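Local coordinates for alginate lyase AlgAT5 (Defluviitalea, PDB 5ZQI), which probably cleaves the polysaccharide alginate by beta-elimination, as a polysaccharide lyase of family 7 built on a beta-sandwich, at residues W67-P72 with E91-N96; V163-D168 with V173-L178; L183-E186 with E191-D194. All coordinates share one frame; numbering follows the deposited sequence.

Interaction 1. Residues W67-P72 with E91-N96; sequences WKLTLP and EYFHVN
L69 and P72 face F93 and Y92 across the interior with their backbones well apart, the CA atoms of L69 and F93 lying 9.3 Å from each other, and no hydrogen bond runs from one segment to the other. Strand 67-70 belongs to one sheet of the sandwich and strand 93-95 to the other, leaving side chains to span the distance. L69 and F93 come from opposite directions. The leucine reaches out with CG anti to its backbone N (chi1 177°), and its CD2 methyl sits over the middle of the phenyl face, 3.7 Å from the ring centroid and only 12° off the normal, a well-centred CH-pi contact. The other methyl, CD1, lies over the same face, out toward the rim, 4.0 Å from F93 CD1.

The second pair is P72 and Y92, just past the end of strand 67-70. Here the pyrrolidine presents one corner: P72 CG stands 3.9 Å from the centroid of the phenol ring, shifted toward its rim. In one of the two conformers of E91, its CG covers the opposite face of that ring, placing Y92 between a proline and the aliphatic part of its own neighbour. Consistent with the classic beta bulge in which Y92 and F93 both face H89, these two consecutive residues both point toward the 67-72 segment. Further aromatic neighbours, H107 at Y92 and F104 at F93, extend the cluster.

All four touching residues are buried and each meets its partner through carbon. Cohesion across this part of the sandwich therefore comes from dispersion and weak CH-pi attraction, with aliphatic carbons laid on two aromatic faces; the pairing depends on shape rather than on polar matching.

Interaction 2. Residues V163-D168 with V173-L178; sequences VGQIHD and VIMIRL. With SO4 (sulfate ion), chain B.
I166, I174 and I176 form the apolar centre, standing on the side of the hairpin that packs against I209 in strand 205-212. I166 reaches I174 with the end of its longer branch, CD1 to CG1 at 4.2 Å, while its CG2 methyl lies 3.9 Å from V173 CB. At the other end V163 CG2 and I176 CG2 meet 4.0 Å apart, the two side chains crossing at about a right angle. Next to V163, G164 has a phi of 136°, in a backbone conformation that by itself calls for glycine.

The backbones bond in antiparallel fashion. V163 N gives to I176 O, I176 N to G164 O, and I166 N to I174 O. A classic bulge then doubles the load on one acceptor: I166 O takes V173 N at 2.7 Å and I174 N at a longer 3.3 Å, both from the same face of its plane.

On the reverse face Q165 and M175, a non-hydrogen-bonded pair, run side by side and point the same way, with Q165 OE1 3.4 Å from M175 SD. The amide's NE2 end goes to E122, and OE1 also lies in the plane of the H167 ring, at its edge. R177 extends from this face too, straight from CG to NE. M175 CE abuts the guanidinium edge, and NH2 donates to sulfate O4 at 2.7 Å, nearly straight at 162°. NH2 also bonds H160, while NE and NH1 form salt bridges with E179 and E186. The sulfate, probably from the crystallisation liquor, marks an anion-friendly spot shared with Y118 and K158.

Q165, I166 and H167 spell the Q-I-H signature of family 7 alginate lyases: Q165 and H167 lie on the face that lines the substrate cleft in relatives, and I166 turns into the sandwich interior.

Interaction 3. Residues L183-E186 with E191-D194; sequences LFVE and ELAD
V185 makes both backbone hydrogen bonds to L192 and A193 of strand 190-194. Its N gives to A193 O at 2.9 Å, and its O receives L192 N at 2.8 Å, with L192 CB lying 3.4 Å from the same V185 O. Both bonds are close to straight. V185 and A193 form a hydrogen-bonded pair, while F184 with D194 and E186 with E191 are non-hydrogen-bonded pairs. The register slips by one between V185 and E186, because L192 and A193 both face V185 in a classic beta bulge.

The aromatic contact is a CH-pi one. E191 lays its CG methylene over one face of the F184 ring, 4.0 Å from the centroid and 29° off the normal, nearer the CD2-CE2 side. F184 has its CG between the backbone N and the carbonyl carbon (chi1 62°), which turns a face of the ring toward the E191 methylene; the two side chains cross at about a right angle. At the root of the ring, F184 CB lies 3.3 Å from A193 O. D194 OD1 comes near this CB too, but its hydrogen bond is to H182.

Apolar contact between the segments is looser: V185 CG1 and L192 CD1 are 4.3 Å apart.

Strand 182-187 is flanked by strand 172-179 on the side away from 190-194. Beneath the V185 face lies the second sheet, with V218 of strand 215-220 under V185 and L226 of strand 223-229 touching V185, L192 and A193.

In the fold
From the N terminus the three contacts follow in series, none nested in another and none crossing. Interaction 1 closes the long, mostly irregular excursion between residues 72 and 91 and ties the first strand of one sheet of the sandwich to an outermost strand of the other. Interaction 2 closes a tight hairpin turn, and interaction 3 a second one soon after. These two adjoin: strands 172-179 and 182-187 are neighbours, joined by probable hydrogen bonds M175 O to E186 N and R177 O to F184 N, which makes 160-194 a continuous antiparallel meander. Interaction 1 lies about 25 Å from interaction 3, centre to centre, across the chain's middle.

Interaction 1. Residues W67-P72 with E91-N96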
loop_
_atom_site.group_PDB
_atom_site.type_symbol
_atom_site.label_atom_id
_atom_site.label_comp_id
_atom_site.label_asym_id
_atom_site.label_seq_id
_atom_site.Cartn_x
_atom_site.Cartn_y
_atom_site.Cartn_z
ATOM N N TRP A 67 6.910 -1.892 -10.602
ATOM C CA TRP A 67 6.459 -2.478 -9.360
ATOM C C TRP A 67 6.722 -3.977 -9.398
ATOM O O TRP A 67 6.835 -4.576 -10.458
ATOM C CB TRP A 67 4.968 -2.252 -9.144
ATOM C CG TRP A 67 4.462 -0.826 -8.979
ATOM C CD1 TRP A 67 3.887 -0.041 -9.927
ATOM C CD2 TRP A 67 4.483 -0.052 -7.776
ATOM N NE1 TRP A 67 3.532 1.169 -9.384
ATOM C CE2 TRP A 67 3.878 1.184 -8.058
ATOM C CE3 TRP A 67 4.928 -0.302 -6.476
ATOM C CZ2 TRP A 67 3.751 2.173 -7.113
ATOM C CZ3 TRP A 67 4.800 0.686 -5.526
ATOM C CH2 TRP A 67 4.192 1.902 -5.838
ATOM N N LYS A 68 6.779 -4.591 -8.217
ATOM C CA LYS A 68 6.653 -6.036 -8.057
ATOM C C LYS A 68 5.581 -6.293 -7.010
ATOM O O LYS A 68 5.321 -5.430 -6.160
ATOM C CB LYS A 68 7.973 -6.703 -7.687
ATOM C CG LYS A 68 8.566 -6.379 -6.376
ATOM C CD LYS A 68 9.788 -7.290 -6.096
ATOM C CE LYS A 68 10.506 -6.874 -4.848
ATOM N NZ LYS A 68 11.628 -7.809 -4.557
ATOM N N LEU A 69 4.938 -7.456 -7.094
ATOM C CA LEU A 69 3.802 -7.796 -6.240
ATOM C C LEU A 69 4.172 -8.897 -5.252
ATOM O O LEU A 69 4.741 -9.910 -5.663
ATOM C CB LEU A 69 2.619 -8.259 -7.089
ATOM C CG LEU A 69 1.369 -8.723 -6.340
ATOM C CD1 LEU A 69 0.644 -7.585 -5.687
ATOM C CD2 LEU A 69 0.438 -9.458 -7.329
ATOM N N THR A 70 3.843 -8.700 -3.968
ATOM C CA THR A 70 3.876 -9.772 -2.976
ATOM C C THR A 70 2.457 -10.261 -2.700
ATOM O O THR A 70 1.546 -9.448 -2.497
ATOM C CB THR A 70 4.531 -9.327 -1.680
ATOM O OG1 THR A 70 5.855 -8.843 -1.974
ATOM C CG2 THR A 70 4.582 -10.497 -0.668
ATOM N N LEU A 71 2.269 -11.590 -2.711
ATOM C CA LEU A 71 0.983 -12.238 -2.514
ATOM C C LEU A 71 0.766 -12.691 -1.082
ATOM O O LEU A 71 1.703 -12.800 -0.283
ATOM C CB LEU A 71 0.891 -13.464 -3.422
ATOM C CG LEU A 71 0.828 -13.223 -4.930
ATOM C CD1 LEU A 71 1.014 -14.537 -5.700
ATOM C CD2 LEU A 71 -0.437 -12.541 -5.353
ATOM N N PRO A 72 -0.522 -12.964 -0.723
ATOM C CA PRO A 72 -0.807 -13.531 0.605
ATOM C C PRO A 72 -0.860 -15.057 0.651
ATOM O O PRO A 72 -1.349 -15.664 1.618
ATOM C CB PRO A 72 -2.183 -12.942 0.938
ATOM C CG PRO A 72 -2.839 -12.876 -0.442
ATOM C CD PRO A 72 -1.740 -12.452 -1.399
ATOM N N GLU A 91 -8.983 -14.146 -6.779
ATOM C CA GLU A 91 -9.380 -13.715 -5.440
ATOM C C GLU A 91 -8.572 -12.548 -4.895
ATOM O O GLU A 91 -9.133 -11.670 -4.223
ATOM C CB GLU A 91 -9.266 -14.876 -4.448
ATOM C CG GLU A 91 -9.833 -14.549 -3.060
ATOM C CD GLU A 91 -9.991 -15.757 -2.179
ATOM O OE1 GLU A 91 -9.598 -16.867 -2.594
ATOM O OE2 GLU A 91 -10.524 -15.590 -1.057
ATOM N N TYR A 92 -7.266 -12.514 -5.137
ATOM C CA TYR A 92 -6.403 -11.583 -4.417
ATOM C C TYR A 92 -5.936 -10.372 -5.199
ATOM O O TYR A 92 -5.604 -9.363 -4.555
ATOM C CB TYR A 92 -5.158 -12.332 -3.863
ATOM C CG TYR A 92 -5.535 -13.477 -2.948
ATOM C CD1 TYR A 92 -6.267 -13.255 -1.794
ATOM C CD2 TYR A 92 -5.202 -14.775 -3.261
ATOM C CE1 TYR A 92 -6.622 -14.294 -0.968
ATOM C CE2 TYR A 92 -5.591 -15.826 -2.471
ATOM C CZ TYR A 92 -6.293 -15.589 -1.338
ATOM O OH TYR A 92 -6.632 -16.659 -0.548
ATOM N N PHE A 93 -5.939 -10.418 -6.538
ATOM C CA PHE A 93 -5.302 -9.353 -7.343
ATOM C C PHE A 93 -5.908 -9.348 -8.746
ATOM O O PHE A 93 -5.477 -10.097 -9.620
ATOM C CB PHE A 93 -3.795 -9.556 -7.384
ATOM C CG PHE A 93 -3.025 -8.547 -8.222
ATOM C CD1 PHE A 93 -2.814 -7.266 -7.756
ATOM C CD2 PHE A 93 -2.491 -8.901 -9.458
ATOM C CE1 PHE A 93 -2.075 -6.372 -8.501
ATOM C CE2 PHE A 93 -1.768 -8.015 -10.205
ATOM C CZ PHE A 93 -1.542 -6.728 -9.714
ATOM N N HIS A 94 -6.925 -8.553 -8.914
ATOM C CA HIS A 94 -7.713 -8.579 -10.135
ATOM C C HIS A 94 -8.495 -7.326 -10.367
ATOM O O HIS A 94 -8.658 -6.583 -9.533
ATOM C CB HIS A 94 -8.675 -9.807 -10.059
ATOM C CG HIS A 94 -9.725 -9.713 -9.043
ATOM N ND1 HIS A 94 -9.551 -10.132 -7.769
ATOM C CD2 HIS A 94 -10.942 -9.171 -9.082
ATOM C CE1 HIS A 94 -10.634 -9.876 -7.077
ATOM N NE2 HIS A 94 -11.492 -9.293 -7.847
ATOM N N VAL A 95 -8.979 -7.179 -11.601
ATOM C CA VAL A 95 -9.789 -6.006 -11.917
ATOM C C VAL A 95 -11.204 -6.189 -11.373
ATOM O O VAL A 95 -11.788 -7.284 -11.447
ATOM C CB VAL A 95 -9.804 -5.743 -13.433
ATOM C CG1 VAL A 95 -10.667 -4.522 -13.792
ATOM C CG2 VAL A 95 -8.365 -5.557 -13.940
ATOM N N ASN A 96 -11.773 -5.104 -10.846
ATOM C CA ASN A 96 -13.105 -5.174 -10.281
ATOM C C ASN A 96 -14.158 -5.373 -11.382
ATOM O O ASN A 96 -13.878 -5.321 -12.587
ATOM C CB ASN A 96 -13.407 -3.923 -9.448
ATOM C CG ASN A 96 -13.411 -2.616 -10.262
ATOM O OD1 ASN A 96 -13.267 -2.599 -11.476
ATOM N ND2 ASN A 96 -13.623 -1.513 -9.573
#

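Interaction 2. Residues V163-D168 with V173-L178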
loop_
_atom_site.group_PDB
_atom_site.type_symbol
_atom_site.label_atom_id
_atom_site.label_comp_id
_atom_site.label_asym_id
_atom_site.label_seq_id
_atom_site.Cartn_x
_atom_site.Cartn_y
_atom_site.Cartn_z
ATOM N N VAL A 163 -2.625 0.820 3.635
ATOM C CA VAL A 163 -2.898 1.046 2.223
ATOM C C VAL A 163 -2.002 2.159 1.683
ATOM O O VAL A 163 -2.457 3.209 1.216
ATOM C CB VAL A 163 -4.384 1.374 2.039
ATOM C CG1 VAL A 163 -5.239 0.140 2.417
ATOM C CG2 VAL A 163 -4.816 2.605 2.802
ATOM N N GLY A 164 -0.716 1.946 1.783
ATOM C CA GLY A 164 0.275 2.888 1.306
ATOM C C GLY A 164 1.378 3.039 2.325
ATOM O O GLY A 164 1.123 3.213 3.529
ATOM N N GLN A 165 2.625 2.961 1.874
ATOM C CA GLN A 165 3.754 3.118 2.766
ATOM C C GLN A 165 4.930 3.810 2.085
ATOM O O GLN A 165 5.110 3.753 0.859
ATOM C CB GLN A 165 4.314 1.778 3.268
ATOM C CG GLN A 165 3.329 0.788 3.783
ATOM C CD GLN A 165 4.050 -0.402 4.397
ATOM O OE1 GLN A 165 4.932 -0.231 5.233
ATOM N NE2 GLN A 165 3.703 -1.611 3.970
ATOM N N ILE A 166 5.780 4.411 2.923
ATOM C CA ILE A 166 7.211 4.501 2.639
ATOM C C ILE A 166 7.873 3.499 3.574
ATOM O O ILE A 166 7.591 3.518 4.773
ATOM C CB ILE A 166 7.785 5.906 2.876
ATOM C CG1 ILE A 166 7.156 6.928 1.942
ATOM C CG2 ILE A 166 9.340 5.854 2.680
ATOM C CD1 ILE A 166 7.554 8.388 2.329
ATOM N N HIS A 167 8.789 2.686 3.044
ATOM C CA HIS A 167 9.539 1.674 3.781
ATOM C C HIS A 167 11.021 1.888 3.512
ATOM O O HIS A 167 11.386 2.363 2.442
ATOM C CB HIS A 167 9.076 0.266 3.324
ATOM C CG HIS A 167 9.279 -0.821 4.336
ATOM N ND1 HIS A 167 10.504 -1.430 4.532
ATOM C CD2 HIS A 167 8.413 -1.434 5.181
ATOM C CE1 HIS A 167 10.383 -2.361 5.464
ATOM N NE2 HIS A 167 9.134 -2.370 5.887
ATOM N N ASP A 168 11.881 1.530 4.471
ATOM C CA ASP A 168 13.335 1.609 4.267
ATOM C C ASP A 168 13.942 0.216 4.432
ATOM O O ASP A 168 13.222 -0.797 4.306
ATOM C CB ASP A 168 13.934 2.682 5.167
ATOM C CG ASP A 168 13.995 2.293 6.626
ATOM O OD1 ASP A 168 13.643 1.168 6.983
ATOM O OD2 ASP A 168 14.420 3.139 7.435
ATOM N N VAL A 173 8.567 3.617 7.342
ATOM C CA VAL A 173 8.877 5.003 7.666
ATOM C C VAL A 173 7.564 5.718 7.972
ATOM O O VAL A 173 7.388 6.266 9.066
ATOM C CB VAL A 173 9.655 5.654 6.517
ATOM C CG1 VAL A 173 9.921 7.139 6.838
ATOM C CG2 VAL A 173 11.011 4.971 6.278
ATOM N N ILE A 174 6.617 5.676 7.044
ATOM C CA ILE A 174 5.232 6.010 7.360
ATOM C C ILE A 174 4.306 4.996 6.699
ATOM O O ILE A 174 4.644 4.362 5.699
ATOM C CB ILE A 174 4.821 7.445 6.945
ATOM C CG1 ILE A 174 4.901 7.630 5.437
ATOM C CG2 ILE A 174 5.617 8.495 7.692
ATOM C CD1 ILE A 174 4.009 8.781 4.927
ATOM N N MET A 175 3.105 4.861 7.276
ATOM C CA MET A 175 2.056 4.033 6.717
ATOM C C MET A 175 0.718 4.769 6.754
ATOM O O MET A 175 0.414 5.492 7.713
ATOM C CB MET A 175 1.901 2.687 7.455
ATOM C CG MET A 175 3.192 1.871 7.525
ATOM S SD MET A 175 2.983 0.149 7.969
ATOM C CE MET A 175 2.273 0.371 9.589
ATOM N N ILE A 176 -0.066 4.584 5.697
ATOM C CA ILE A 176 -1.443 5.052 5.630
ATOM C C ILE A 176 -2.319 3.950 6.209
ATOM O O ILE A 176 -2.443 2.880 5.621
ATOM C CB ILE A 176 -1.838 5.402 4.192
ATOM C CG1 ILE A 176 -0.792 6.326 3.545
ATOM C CG2 ILE A 176 -3.248 6.045 4.160
ATOM C CD1 ILE A 176 -0.527 7.648 4.263
ATOM N N ARG A 177 -2.963 4.228 7.338
ATOM C CA ARG A 177 -3.570 3.196 8.168
ATOM C C ARG A 177 -5.031 3.533 8.430
ATOM O O ARG A 177 -5.367 4.670 8.780
ATOM C CB ARG A 177 -2.809 3.082 9.476
ATOM C CG ARG A 177 -3.197 1.899 10.343
ATOM C CD ARG A 177 -2.143 1.703 11.468
ATOM N NE ARG A 177 -2.559 0.607 12.340
ATOM C CZ ARG A 177 -1.850 -0.479 12.612
ATOM N NH1 ARG A 177 -0.614 -0.595 12.181
ATOM N NH2 ARG A 177 -2.377 -1.409 13.376
ATOM N N LEU A 178 -5.891 2.529 8.306
ATOM C CA LEU A 178 -7.300 2.630 8.679
ATOM C C LEU A 178 -7.560 1.674 9.832
ATOM O O LEU A 178 -7.261 0.483 9.728
ATOM C CB LEU A 178 -8.215 2.311 7.508
ATOM C CG LEU A 178 -9.697 2.498 7.838
ATOM C CD1 LEU A 178 -10.122 3.938 8.011
ATOM C CD2 LEU A 178 -10.540 1.809 6.740
HETATM S S SO4 B . 0.049 -3.556 15.557
HETATM O O1 SO4 B . -0.634 -3.450 16.845
HETATM O O2 SO4 B . 1.014 -2.468 15.406
HETATM O O3 SO4 B . 0.732 -4.844 15.466
HETATM O O4 SO4 B . -0.917 -3.444 14.466
#

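Interaction 3. Residues L183-E186 with E191-D194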
loop_
_atom_site.group_PDB
_atom_site.type_symbol
_atom_site.label_atom_id
_atom_site.label_comp_id
_atom_site.label_asym_id
_atom_site.label_seq_id
_atom_site.Cartn_x
_atom_site.Cartn_y
_atom_site.Cartn_z
ATOM N N LEU A 183 -8.870 6.999 9.764
ATOM C CA LEU A 183 -7.821 6.969 8.751
ATOM C C LEU A 183 -6.749 7.975 9.147
ATOM O O LEU A 183 -7.056 9.149 9.342
ATOM C CB LEU A 183 -8.432 7.309 7.398
ATOM C CG LEU A 183 -7.500 7.196 6.217
ATOM C CD1 LEU A 183 -7.128 5.755 5.877
ATOM C CD2 LEU A 183 -8.063 7.849 4.940
ATOM N N PHE A 184 -5.495 7.516 9.261
ATOM C CA PHE A 184 -4.433 8.336 9.811
ATOM C C PHE A 184 -3.088 7.883 9.266
ATOM O O PHE A 184 -2.971 6.847 8.616
ATOM C CB PHE A 184 -4.447 8.306 11.356
ATOM C CG PHE A 184 -4.219 6.953 11.962
ATOM C CD1 PHE A 184 -5.272 6.103 12.186
ATOM C CD2 PHE A 184 -2.944 6.543 12.323
ATOM C CE1 PHE A 184 -5.075 4.852 12.748
ATOM C CE2 PHE A 184 -2.731 5.281 12.883
ATOM C CZ PHE A 184 -3.799 4.450 13.105
ATOM N N VAL A 185 -2.079 8.717 9.484
ATOM C CA VAL A 185 -0.697 8.408 9.137
ATOM C C VAL A 185 -0.015 7.902 10.394
ATOM O O VAL A 185 -0.058 8.573 11.445
ATOM C CB VAL A 185 0.049 9.627 8.561
ATOM C CG1 VAL A 185 1.413 9.215 8.082
ATOM C CG2 VAL A 185 -0.755 10.289 7.494
ATOM N N GLU A 186 0.597 6.716 10.294
ATOM C CA GLU A 186 1.332 6.085 11.386
ATOM C C GLU A 186 2.829 6.100 11.096
ATOM O O GLU A 186 3.261 5.947 9.943
ATOM C CB GLU A 186 0.860 4.639 11.580
ATOM C CG GLU A 186 1.216 4.057 12.926
ATOM C CD GLU A 186 0.852 2.575 13.067
ATOM O OE1 GLU A 186 1.451 1.735 12.336
ATOM O OE2 GLU A 186 -0.009 2.246 13.887
ATOM N N GLU A 191 0.466 7.252 16.051
ATOM C CA GLU A 191 -0.225 8.168 15.162
ATOM C C GLU A 191 0.559 9.458 14.993
ATOM O O GLU A 191 0.995 10.075 15.973
ATOM C CB GLU A 191 -1.606 8.473 15.735
ATOM C CG GLU A 191 -2.483 7.231 15.938
ATOM C CD GLU A 191 -3.868 7.556 16.480
ATOM O OE1 GLU A 191 -4.268 8.737 16.461
ATOM O OE2 GLU A 191 -4.556 6.623 16.926
ATOM N N LEU A 192 0.720 9.876 13.742
ATOM C CA LEU A 192 1.366 11.132 13.414
ATOM C C LEU A 192 0.375 12.243 13.091
ATOM O O LEU A 192 0.618 13.398 13.446
ATOM C CB LEU A 192 2.303 10.951 12.217
ATOM C CG LEU A 192 3.488 10.015 12.475
ATOM C CD1 LEU A 192 4.339 9.894 11.219
ATOM C CD2 LEU A 192 4.338 10.485 13.618
ATOM N N ALA A 193 -0.722 11.910 12.414
ATOM C CA ALA A 193 -1.699 12.894 11.982
ATOM C C ALA A 193 -2.937 12.167 11.496
ATOM O O ALA A 193 -2.829 11.120 10.863
ATOM C CB ALA A 193 -1.150 13.773 10.857
ATOM N N ASP A 194 -4.092 12.764 11.749
ATOM C CA ASP A 194 -5.344 12.289 11.192
ATOM C C ASP A 194 -5.478 12.666 9.725
ATOM O O ASP A 194 -5.116 13.771 9.315
ATOM C CB ASP A 194 -6.510 12.900 11.978
ATOM C CG ASP A 194 -6.707 12.272 13.343
ATOM O OD1 ASP A 194 -6.061 11.235 13.634
ATOM O OD2 ASP A 194 -7.499 12.830 14.125
#